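Dual specificity protein phosphatase 8 (Homo sapiens, PDB 4JMK) probably removes phosphate from phosphotyrosine, phosphoserine and phosphothreonine of proteins, restraining mitogen-activated protein kinases through its dual-specificity phosphatase catalytic domain. Local coordinates at residues Tyr31-Ser36 against Val84-Leu89; Leu10-Gln15 against Arg94-Ala99; Arg49-Pro54 against Leu64-Lys69. The protein carries 1 engineered substitution. All blocks are in the same frame, centred on the assembly; numbering follows the deposited sequence.

Interaction 1 (Tyr31-Ser36 against Val84-Leu89); sequences YVLNAS and VIVHSL. Engineered in segment 84-89: Ser88 (natural residue Cys). With SO4 (sulfate ion), chain C.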
loop_
_atom_site.group_PDB
_atom_site.type_symbol
_atom_site.label_atom_id
_atom_site.label_comp_id
_atom_site.label_asym_id
_atom_site.label_seq_id
_atom_site.Cartn_x
_atom_site.Cartn_y
_atom_site.Cartn_z
ATOM N N TYR A 31 -3.512 -6.152 10.994
ATOM C CA TYR A 31 -2.343 -6.234 10.106
ATOM C C TYR A 31 -1.829 -4.841 9.752
ATOM O O TYR A 31 -2.628 -3.929 9.502
ATOM C CB TYR A 31 -2.725 -6.910 8.787
ATOM C CG TYR A 31 -2.793 -8.418 8.823
ATOM C CD1 TYR A 31 -3.840 -9.073 9.452
ATOM C CD2 TYR A 31 -1.826 -9.182 8.190
ATOM C CE1 TYR A 31 -3.913 -10.450 9.457
ATOM C CE2 TYR A 31 -1.888 -10.558 8.191
ATOM C CZ TYR A 31 -2.930 -11.184 8.826
ATOM O OH TYR A 31 -2.993 -12.555 8.828
ATOM N N VAL A 32 -0.510 -4.704 9.683
ATOM C CA VAL A 32 0.135 -3.422 9.364
ATOM C C VAL A 32 1.258 -3.582 8.345
ATOM O O VAL A 32 2.191 -4.384 8.539
ATOM C CB VAL A 32 0.730 -2.745 10.615
ATOM C CG1 VAL A 32 1.571 -1.496 10.207
ATOM C CG2 VAL A 32 -0.383 -2.339 11.587
ATOM N N LEU A 33 1.164 -2.813 7.260
ATOM C CA LEU A 33 2.238 -2.702 6.279
ATOM C C LEU A 33 2.834 -1.307 6.414
ATOM O O LEU A 33 2.184 -0.310 6.104
ATOM C CB LEU A 33 1.697 -2.923 4.859
ATOM C CG LEU A 33 2.702 -2.995 3.712
ATOM C CD1 LEU A 33 3.795 -3.947 4.012
ATOM C CD2 LEU A 33 1.989 -3.420 2.413
ATOM N N ASN A 34 4.070 -1.256 6.893
ATOM C CA ASN A 34 4.743 -0.018 7.272
ATOM C C ASN A 34 5.775 0.305 6.206
ATOM O O ASN A 34 6.815 -0.366 6.117
ATOM C CB ASN A 34 5.422 -0.269 8.621
ATOM C CG ASN A 34 6.189 0.928 9.146
ATOM O OD1 ASN A 34 6.634 1.794 8.393
ATOM N ND2 ASN A 34 6.394 0.949 10.457
ATOM N N ALA A 35 5.488 1.321 5.393
ATOM C CA ALA A 35 6.370 1.683 4.285
ATOM C C ALA A 35 7.249 2.842 4.709
ATOM O O ALA A 35 6.988 3.990 4.347
ATOM C CB ALA A 35 5.552 2.061 3.055
ATOM N N SER A 36 8.276 2.541 5.500
ATOM C CA SER A 36 9.178 3.564 6.027
ATOM C C SER A 36 10.351 2.896 6.721
ATOM O O SER A 36 10.292 1.703 7.024
ATOM C CB SER A 36 8.455 4.427 7.055
ATOM O OG SER A 36 8.435 3.758 8.310
ATOM N N VAL A 84 -6.010 -4.736 6.783
ATOM C CA VAL A 84 -4.615 -4.315 6.886
ATOM C C VAL A 84 -4.565 -2.817 6.646
ATOM O O VAL A 84 -5.309 -2.298 5.803
ATOM C CB VAL A 84 -3.712 -5.075 5.866
ATOM C CG1 VAL A 84 -4.286 -4.986 4.461
ATOM C CG2 VAL A 84 -2.283 -4.544 5.884
ATOM N N ILE A 85 -3.735 -2.111 7.408
ATOM C CA ILE A 85 -3.484 -0.718 7.095
ATOM C C ILE A 85 -2.089 -0.588 6.507
ATOM O O ILE A 85 -1.109 -1.159 7.023
ATOM C CB ILE A 85 -3.648 0.210 8.322
ATOM C CG1 ILE A 85 -3.407 1.668 7.924
ATOM C CG2 ILE A 85 -2.711 -0.188 9.426
ATOM C CD1 ILE A 85 -3.441 2.622 9.099
ATOM N N VAL A 86 -2.019 0.139 5.400
ATOM C CA VAL A 86 -0.746 0.483 4.802
ATOM C C VAL A 86 -0.489 1.935 5.177
ATOM O O VAL A 86 -1.344 2.801 4.957
ATOM C CB VAL A 86 -0.801 0.372 3.286
ATOM C CG1 VAL A 86 0.578 0.630 2.708
ATOM C CG2 VAL A 86 -1.271 -1.002 2.904
ATOM N N HIS A 87 0.675 2.209 5.753
ATOM C CA HIS A 87 0.962 3.560 6.216
ATOM C C HIS A 87 2.408 3.931 5.978
ATOM O O HIS A 87 3.263 3.070 5.746
ATOM C CB HIS A 87 0.653 3.708 7.718
ATOM C CG HIS A 87 1.711 3.136 8.607
ATOM N ND1 HIS A 87 2.779 3.880 9.078
ATOM C CD2 HIS A 87 1.887 1.885 9.098
ATOM C CE1 HIS A 87 3.555 3.113 9.818
ATOM N NE2 HIS A 87 3.040 1.897 9.847
ATOM N N SER A 88 2.669 5.232 6.017
ATOM C CA SER A 88 4.031 5.726 6.092
ATOM C C SER A 88 4.008 6.848 7.119
ATOM O O SER A 88 3.228 6.788 8.067
ATOM C CB SER A 88 4.504 6.189 4.712
ATOM O OG SER A 88 3.444 6.794 3.991
ATOM N N LEU A 89 4.835 7.874 6.954
ATOM C CA LEU A 89 4.809 8.966 7.920
ATOM C C LEU A 89 3.513 9.762 7.794
ATOM O O LEU A 89 2.759 9.912 8.765
ATOM C CB LEU A 89 6.024 9.882 7.737
ATOM C CG LEU A 89 6.166 11.022 8.757
ATOM C CD1 LEU A 89 6.129 10.476 10.164
ATOM C CD2 LEU A 89 7.456 11.759 8.527
HETATM S S SO4 C . 4.793 9.579 2.998
HETATM O O1 SO4 C . 5.120 9.542 4.424
HETATM O O2 SO4 C . 5.876 8.919 2.277
HETATM O O3 SO4 C . 4.693 10.967 2.581
HETATM O O4 SO4 C . 3.540 8.920 2.726
HETATM O O HOH W 1 3.990 0.509 11.912
#
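Val32 and Asn34 meet Ile85 and His87 on one face of two neighbouring parallel strands, while Tyr31, Leu33, Val84 and Val86 share the other. His87 makes the largest single contribution. Its first torsion (chi1 78°) puts CG between the backbone N and the carbonyl carbon, and the ring then reaches Val32 and Asn34 on strand 29-34. There Val32 CG1 touches the ring edge in its plane, 3.6 Å from His87 CD2. Asn34 crosses the imidazole obliquely, its amide plane turned 48° from the ring and its CG 3.4 Å from His87 NE2. One water joins the two groups, sitting 2.7 Å from His87 NE2 and accepting a weak bond from Asn34 ND2. The other ring nitrogen, ND1, donates a nearly straight bond of 3.1 Å to Ser88 O, which lies in the ring plane. Asn34 OD1 takes the hydroxyl of Ser36 on an in-plane lone pair; with ND2 bonded to Cys39 O, both ends of the amide have partners, which probably fixes which way it faces. Val32 and Ile85 stand side by side, their CG2 atoms 3.8 Å apart; on the opposite face Leu33 CB packs on Val86 CG2. Beta-branched Val32, Ile85, Val84 and Val86 favour extended backbone and cover both faces with apolar groups. Four backbone bonds close the ladder, from Ile85 N to Tyr31 O through to Ala35 N on His87 O.

Past the strand ends, Ser88 CB lies 3.3 Å from Ala35 O, a buried carbonyl with no hydrogen-bond partner in the model. Ser88 is engineered in place of the cysteine predicted to form the phosphocysteine intermediate, and its OG contacts a sulfate at a doubtfully short 2.5 Å. By its ND1 bond to Ser88 O and its backbone bonds to Leu33 and Ala35, the histidine probably helps hold the chain where the phosphate-binding loop begins.

Interaction 2 (Leu10-Gln15 against Arg94-Ala99); sequences LYLGSQ and RSATIA. With SO4 (sulfate ion), chain C; SO4 (sulfate ion), chain D.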
loop_
_atom_site.group_PDB
_atom_site.type_symbol
_atom_site.label_atom_id
_atom_site.label_comp_id
_atom_site.label_asym_id
_atom_site.label_seq_id
_atom_site.Cartn_x
_atom_site.Cartn_y
_atom_site.Cartn_z
ATOM N N LEU A 10 -8.684 -3.084 3.064
ATOM C CA LEU A 10 -7.472 -2.267 2.873
ATOM C C LEU A 10 -7.660 -0.798 3.254
ATOM O O LEU A 10 -8.472 -0.074 2.636
ATOM C CB LEU A 10 -6.999 -2.382 1.407
ATOM C CG LEU A 10 -5.794 -1.520 1.013
ATOM C CD1 LEU A 10 -4.552 -1.996 1.747
ATOM C CD2 LEU A 10 -5.587 -1.594 -0.493
ATOM N N TYR A 11 -6.900 -0.375 4.266
ATOM C CA TYR A 11 -6.868 1.009 4.737
ATOM C C TYR A 11 -5.550 1.676 4.390
ATOM O O TYR A 11 -4.513 1.008 4.286
ATOM C CB TYR A 11 -7.019 1.053 6.261
ATOM C CG TYR A 11 -8.388 0.657 6.743
ATOM C CD1 TYR A 11 -8.749 -0.677 6.826
ATOM C CD2 TYR A 11 -9.311 1.623 7.143
ATOM C CE1 TYR A 11 -10.004 -1.050 7.269
ATOM C CE2 TYR A 11 -10.567 1.258 7.595
ATOM C CZ TYR A 11 -10.905 -0.084 7.656
ATOM O OH TYR A 11 -12.154 -0.468 8.099
ATOM N N LEU A 12 -5.593 3.005 4.246
ATOM C CA LEU A 12 -4.405 3.805 3.959
ATOM C C LEU A 12 -4.339 4.942 4.990
ATOM O O LEU A 12 -5.324 5.648 5.199
ATOM C CB LEU A 12 -4.510 4.362 2.526
ATOM C CG LEU A 12 -3.373 5.182 1.930
ATOM C CD1 LEU A 12 -2.076 4.401 2.034
ATOM C CD2 LEU A 12 -3.690 5.532 0.470
ATOM N N GLY A 13 -3.205 5.106 5.660
ATOM C CA GLY A 13 -3.143 6.100 6.721
ATOM C C GLY A 13 -1.750 6.580 7.055
ATOM O O GLY A 13 -0.796 6.305 6.319
ATOM N N SER A 14 -1.645 7.309 8.172
ATOM C CA SER A 14 -0.404 7.964 8.593
ATOM C C SER A 14 0.198 7.275 9.806
ATOM O O SER A 14 -0.433 6.400 10.413
ATOM C CB SER A 14 -0.690 9.413 8.979
ATOM O OG SER A 14 -1.518 9.465 10.133
ATOM N N GLN A 15 1.408 7.689 10.176
ATOM C CA GLN A 15 2.007 7.216 11.420
ATOM C C GLN A 15 1.099 7.522 12.614
ATOM O O GLN A 15 0.896 6.670 13.483
ATOM C CB GLN A 15 3.396 7.845 11.639
ATOM C CG GLN A 15 3.965 7.542 13.031
ATOM C CD GLN A 15 5.384 8.036 13.200
ATOM O OE1 GLN A 15 6.275 7.670 12.433
ATOM N NE2 GLN A 15 5.601 8.878 14.200
ATOM N N ARG A 94 4.654 7.197 -0.081
ATOM C CA ARG A 94 5.143 5.812 -0.053
ATOM C C ARG A 94 4.011 4.799 0.078
ATOM O O ARG A 94 3.847 3.924 -0.776
ATOM C CB ARG A 94 6.150 5.619 1.079
ATOM C CG ARG A 94 7.512 6.252 0.791
ATOM C CD ARG A 94 8.340 6.334 2.057
ATOM N NE ARG A 94 7.795 7.317 2.992
ATOM C CZ ARG A 94 8.324 7.592 4.182
ATOM N NH1 ARG A 94 9.410 6.945 4.592
ATOM N NH2 ARG A 94 7.762 8.504 4.967
ATOM N N SER A 95 3.217 4.933 1.135
ATOM C CA SER A 95 2.086 4.045 1.346
ATOM C C SER A 95 1.035 4.190 0.247
ATOM O O SER A 95 0.461 3.197 -0.218
ATOM C CB SER A 95 1.471 4.330 2.715
ATOM O OG SER A 95 1.136 5.703 2.824
ATOM N N ALA A 96 0.785 5.422 -0.190
ATOM C CA ALA A 96 -0.223 5.644 -1.225
ATOM C C ALA A 96 0.146 4.875 -2.495
ATOM O O ALA A 96 -0.709 4.258 -3.139
ATOM C CB ALA A 96 -0.348 7.142 -1.515
ATOM N N THR A 97 1.426 4.901 -2.850
ATOM C CA THR A 97 1.863 4.201 -4.065
ATOM C C THR A 97 1.637 2.688 -3.951
ATOM O O THR A 97 1.205 2.037 -4.905
ATOM C CB THR A 97 3.332 4.533 -4.399
ATOM O OG1 THR A 97 3.469 5.958 -4.533
ATOM C CG2 THR A 97 3.740 3.877 -5.720
ATOM N N ILE A 98 1.895 2.125 -2.779
ATOM C CA ILE A 98 1.631 0.694 -2.586
ATOM C C ILE A 98 0.152 0.355 -2.772
ATOM O O ILE A 98 -0.184 -0.613 -3.471
ATOM C CB ILE A 98 2.168 0.205 -1.230
ATOM C CG1 ILE A 98 3.698 0.215 -1.272
ATOM C CG2 ILE A 98 1.642 -1.217 -0.888
ATOM C CD1 ILE A 98 4.379 0.005 0.089
ATOM N N ALA A 99 -0.731 1.161 -2.178
ATOM C CA ALA A 99 -2.175 0.970 -2.345
ATOM C C ALA A 99 -2.577 1.030 -3.812
ATOM O O ALA A 99 -3.412 0.229 -4.270
ATOM C CB ALA A 99 -2.943 2.015 -1.550
HETATM S S SO4 C . 4.793 9.579 2.998
HETATM O O1 SO4 C . 5.120 9.542 4.424
HETATM O O2 SO4 C . 5.876 8.919 2.277
HETATM O O3 SO4 C . 4.693 10.967 2.581
HETATM O O4 SO4 C . 3.540 8.920 2.726
HETATM S S SO4 D . 12.678 7.372 6.628
HETATM O O1 SO4 D . 13.459 7.476 7.856
HETATM O O2 SO4 D . 13.536 6.810 5.588
HETATM O O3 SO4 D . 12.238 8.710 6.234
HETATM O O4 SO4 D . 11.518 6.506 6.837
#
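Leu12 and Ala96 mark the closest backbone approach, their CA atoms 6.9 Å apart, where helix 94-99 runs nearly antiparallel to strand 10-13, their short axes at 158° and 8.5 Å apart at closest. Leu12 does most of the bridging. Its first torsion (chi1 -177°) carries CG toward the helix, and the two methyls then divide between neighbours: CD1 lies 3.6 Å from Ser95 OG, while CD2 rests 4.1 Å from Ala99 CB and about as near to Ala96 CB. Ala96 and Ala99, three residues and so just under one turn apart, present small methyls that let the leucine branch settle close to the helix backbone.

Ser95 OG is hydrogen-bonded to OG of Ser88, the engineered residue at the catalytic cysteine position, while Leu12 CD1 packs against it. In this family such a serine is thought to help break down the phosphoenzyme. Beyond the strand contact, Arg94 spreads its guanidinium edge-on to a sulfate. NE donates to O2 at 2.6 Å and NH2 to O1 at 2.9 Å, both nearly straight, and the backbone N also donates to O2; NH1 turns to a second sulfate and to Ile55 O. An alanine at Arg94 would probably leave the first sulfate without its paired side-chain donors, held from this residue by the backbone N alone, and would remove the NH1 bond to Ile55 O. The sulfate sits where substrate phosphate would be expected in the C-X5-R motif, and the positive end of the helix dipole is likely to reinforce the arginine, which grips the anion through two side-chain donors, beside the backbone N-H groups of Ala90, Ile92 and Ser93.

Interaction 3 (Arg49-Pro54 against Leu64-Lys69); sequences RFMRVP and LPWLDK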
loop_
_atom_site.group_PDB
_atom_site.type_symbol
_atom_site.label_atom_id
_atom_site.label_comp_id
_atom_site.label_asym_id
_atom_site.label_seq_id
_atom_site.Cartn_x
_atom_site.Cartn_y
_atom_site.Cartn_z
ATOM N N ARG A 49 1.856 -10.358 11.930
ATOM C CA ARG A 49 0.900 -9.561 11.172
ATOM C C ARG A 49 1.500 -8.202 10.796
ATOM O O ARG A 49 0.782 -7.224 10.572
ATOM C CB ARG A 49 -0.383 -9.386 11.984
ATOM C CG ARG A 49 -1.133 -10.711 12.202
ATOM C CD ARG A 49 -2.208 -10.559 13.260
ATOM N NE ARG A 49 -3.104 -11.710 13.332
ATOM C CZ ARG A 49 -2.844 -12.839 13.989
ATOM N NH1 ARG A 49 -1.688 -13.005 14.634
ATOM N NH2 ARG A 49 -3.746 -13.816 13.990
ATOM N N PHE A 50 2.824 -8.161 10.717
ATOM C CA PHE A 50 3.529 -6.913 10.449
ATOM C C PHE A 50 4.538 -7.096 9.335
ATOM O O PHE A 50 5.257 -8.093 9.314
ATOM C CB PHE A 50 4.275 -6.455 11.706
ATOM C CG PHE A 50 5.101 -5.209 11.497
ATOM C CD1 PHE A 50 4.492 -3.952 11.479
ATOM C CD2 PHE A 50 6.473 -5.294 11.295
ATOM C CE1 PHE A 50 5.244 -2.807 11.282
ATOM C CE2 PHE A 50 7.234 -4.144 11.100
ATOM C CZ PHE A 50 6.614 -2.903 11.092
ATOM N N MET A 51 4.613 -6.128 8.427
ATOM C CA MET A 51 5.643 -6.147 7.387
ATOM C C MET A 51 6.182 -4.749 7.166
ATOM O O MET A 51 5.406 -3.800 7.043
ATOM C CB MET A 51 5.079 -6.682 6.069
ATOM C CG MET A 51 6.073 -6.563 4.904
ATOM S SD MET A 51 5.364 -7.119 3.342
ATOM C CE MET A 51 6.628 -6.559 2.185
ATOM N N ARG A 52 7.505 -4.615 7.121
ATOM C CA ARG A 52 8.127 -3.325 6.808
ATOM C C ARG A 52 8.611 -3.298 5.358
ATOM O O ARG A 52 9.200 -4.270 4.887
ATOM C CB ARG A 52 9.312 -3.048 7.745
ATOM C CG ARG A 52 9.986 -1.675 7.503
ATOM C CD ARG A 52 11.067 -1.322 8.550
ATOM N NE ARG A 52 10.546 -1.277 9.918
ATOM C CZ ARG A 52 9.941 -0.221 10.466
ATOM N NH1 ARG A 52 9.767 0.902 9.769
ATOM N NH2 ARG A 52 9.514 -0.281 11.718
ATOM N N VAL A 53 8.337 -2.195 4.663
ATOM C CA VAL A 53 8.997 -1.880 3.390
ATOM C C VAL A 53 9.939 -0.715 3.679
ATOM O O VAL A 53 9.499 0.438 3.774
ATOM C CB VAL A 53 7.993 -1.475 2.303
ATOM C CG1 VAL A 53 8.731 -1.099 1.004
ATOM C CG2 VAL A 53 7.033 -2.606 2.049
ATOM N N PRO A 54 11.231 -1.021 3.864
ATOM C CA PRO A 54 12.197 -0.068 4.415
ATOM C C PRO A 54 12.653 0.967 3.389
ATOM O O PRO A 54 13.766 0.878 2.868
ATOM C CB PRO A 54 13.360 -0.971 4.844
ATOM C CG PRO A 54 13.321 -2.108 3.870
ATOM C CD PRO A 54 11.852 -2.324 3.551
ATOM N N LEU A 64 10.030 -0.515 -6.439
ATOM C CA LEU A 64 9.593 -1.550 -7.400
ATOM C C LEU A 64 9.583 -3.044 -6.979
ATOM O O LEU A 64 8.534 -3.715 -7.117
ATOM C CB LEU A 64 10.320 -1.395 -8.742
ATOM C CG LEU A 64 9.501 -0.905 -9.928
ATOM C CD1 LEU A 64 10.406 -0.737 -11.145
ATOM C CD2 LEU A 64 8.371 -1.877 -10.228
ATOM N N PRO A 65 10.724 -3.573 -6.467
ATOM C CA PRO A 65 10.855 -4.966 -6.050
ATOM C C PRO A 65 10.215 -5.247 -4.731
ATOM O O PRO A 65 10.338 -6.375 -4.280
ATOM C CB PRO A 65 12.357 -5.133 -5.850
ATOM C CG PRO A 65 12.766 -3.812 -5.405
ATOM C CD PRO A 65 12.009 -2.909 -6.321
ATOM N N TRP A 66 9.590 -4.262 -4.094
ATOM C CA TRP A 66 8.843 -4.521 -2.862
ATOM C C TRP A 66 7.368 -4.662 -3.155
ATOM O O TRP A 66 6.608 -5.063 -2.284
ATOM C CB TRP A 66 9.032 -3.369 -1.872
ATOM C CG TRP A 66 10.396 -3.322 -1.269
ATOM C CD1 TRP A 66 11.391 -2.425 -1.543
ATOM C CD2 TRP A 66 10.915 -4.204 -0.266
ATOM N NE1 TRP A 66 12.503 -2.704 -0.778
ATOM C CE2 TRP A 66 12.236 -3.792 0.014
ATOM C CE3 TRP A 66 10.393 -5.306 0.419
ATOM C CZ2 TRP A 66 13.039 -4.443 0.959
ATOM C CZ3 TRP A 66 11.191 -5.951 1.349
ATOM C CH2 TRP A 66 12.498 -5.517 1.611
ATOM N N LEU A 67 6.958 -4.325 -4.375
ATOM C CA LEU A 67 5.530 -4.267 -4.692
ATOM C C LEU A 67 4.859 -5.639 -4.665
ATOM O O LEU A 67 3.811 -5.803 -4.053
ATOM C CB LEU A 67 5.289 -3.559 -6.036
ATOM C CG LEU A 67 5.615 -2.061 -6.020
ATOM C CD1 LEU A 67 5.410 -1.415 -7.406
ATOM C CD2 LEU A 67 4.778 -1.352 -4.956
ATOM N N ASP A 68 5.463 -6.633 -5.300
ATOM C CA ASP A 68 4.848 -7.956 -5.303
ATOM C C ASP A 68 4.713 -8.558 -3.892
ATOM O O ASP A 68 3.693 -9.174 -3.580
ATOM C CB ASP A 68 5.590 -8.903 -6.252
ATOM C CG ASP A 68 5.187 -8.704 -7.715
ATOM O OD1 ASP A 68 4.036 -8.273 -7.993
ATOM O OD2 ASP A 68 6.024 -9.000 -8.590
ATOM N N LYS A 69 5.721 -8.363 -3.041
ATOM C CA LYS A 69 5.659 -8.858 -1.662
ATOM C C LYS A 69 4.668 -8.081 -0.794
ATOM O O LYS A 69 4.024 -8.655 0.087
ATOM C CB LYS A 69 7.051 -8.858 -1.015
ATOM C CG LYS A 69 7.964 -9.961 -1.544
ATOM C CD LYS A 69 9.203 -10.125 -0.667
ATOM C CE LYS A 69 10.100 -11.263 -1.150
ATOM N NZ LYS A 69 11.388 -10.757 -1.720
#
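The indole of Trp66 takes Val53 and Pro54 on the same face, one over each ring, while Met51 CE approaches obliquely, 4.3 Å from Trp66 CE3. Val53 CG1 stands 3.5 Å above the indole plane and makes a CH-pi contact with the five-membered ring, 3.9 Å from its centroid. Pro54 CD does the same over the six-membered ring, 3.8 Å from the centroid, and Pro54 CG lies 3.7 Å from Trp66 CZ2. The two approaches differ: the valine and tryptophan slide past each other in opposite directions, whereas the proline crosses the indole at about a right angle. The first torsion of Trp66 (chi1 -72°) sets CG beside the backbone N, on the side of Val53. Proline suits the second place because the C-H bonds at CD, next to the ring nitrogen, are polarised and favour a pi cloud.

Met51 reaches across as an extended chain, bringing SD within 3.8 Å of Lys69 O and its CE methyl to 4.0 Å from Lys69 CB. The unbranched thioether can reach Lys69, and Met51 also touches Ser70 and Phe73 of helix 67-79. No hydrogen bond joins the two segments. Dispersion and weak CH-pi attraction therefore join edge strand 50-52 and the residues after it to the N-terminal part of helix 67-79, through a partly exposed indole.

The three contacts share one mixed sheet and its flanking helices. Interaction 1 pairs the central strand 83-87 with its neighbour 29-34; interaction 2 seats helix 94-107 against strand 10-13, next to strand 83-87; interaction 3 attaches helix 67-79 to edge strand 50-52. The centres of interactions 1 and 2 are about 6 Å apart. OG of Ser88, the engineered residue at the active-site cysteine position, lies 2.8 Å from Ser95 OG, and both contacts shape the pocket around one sulfate. Interaction 3 joins interaction 1 through Asn34 O and Val53 N, 2.8 Å apart. Its Val53 side chain remains about 9 Å from that of Ser88 (nearest atoms), and Leu67 CD2 meets Ile98 CG1 of interaction 2 at 4.1 Å.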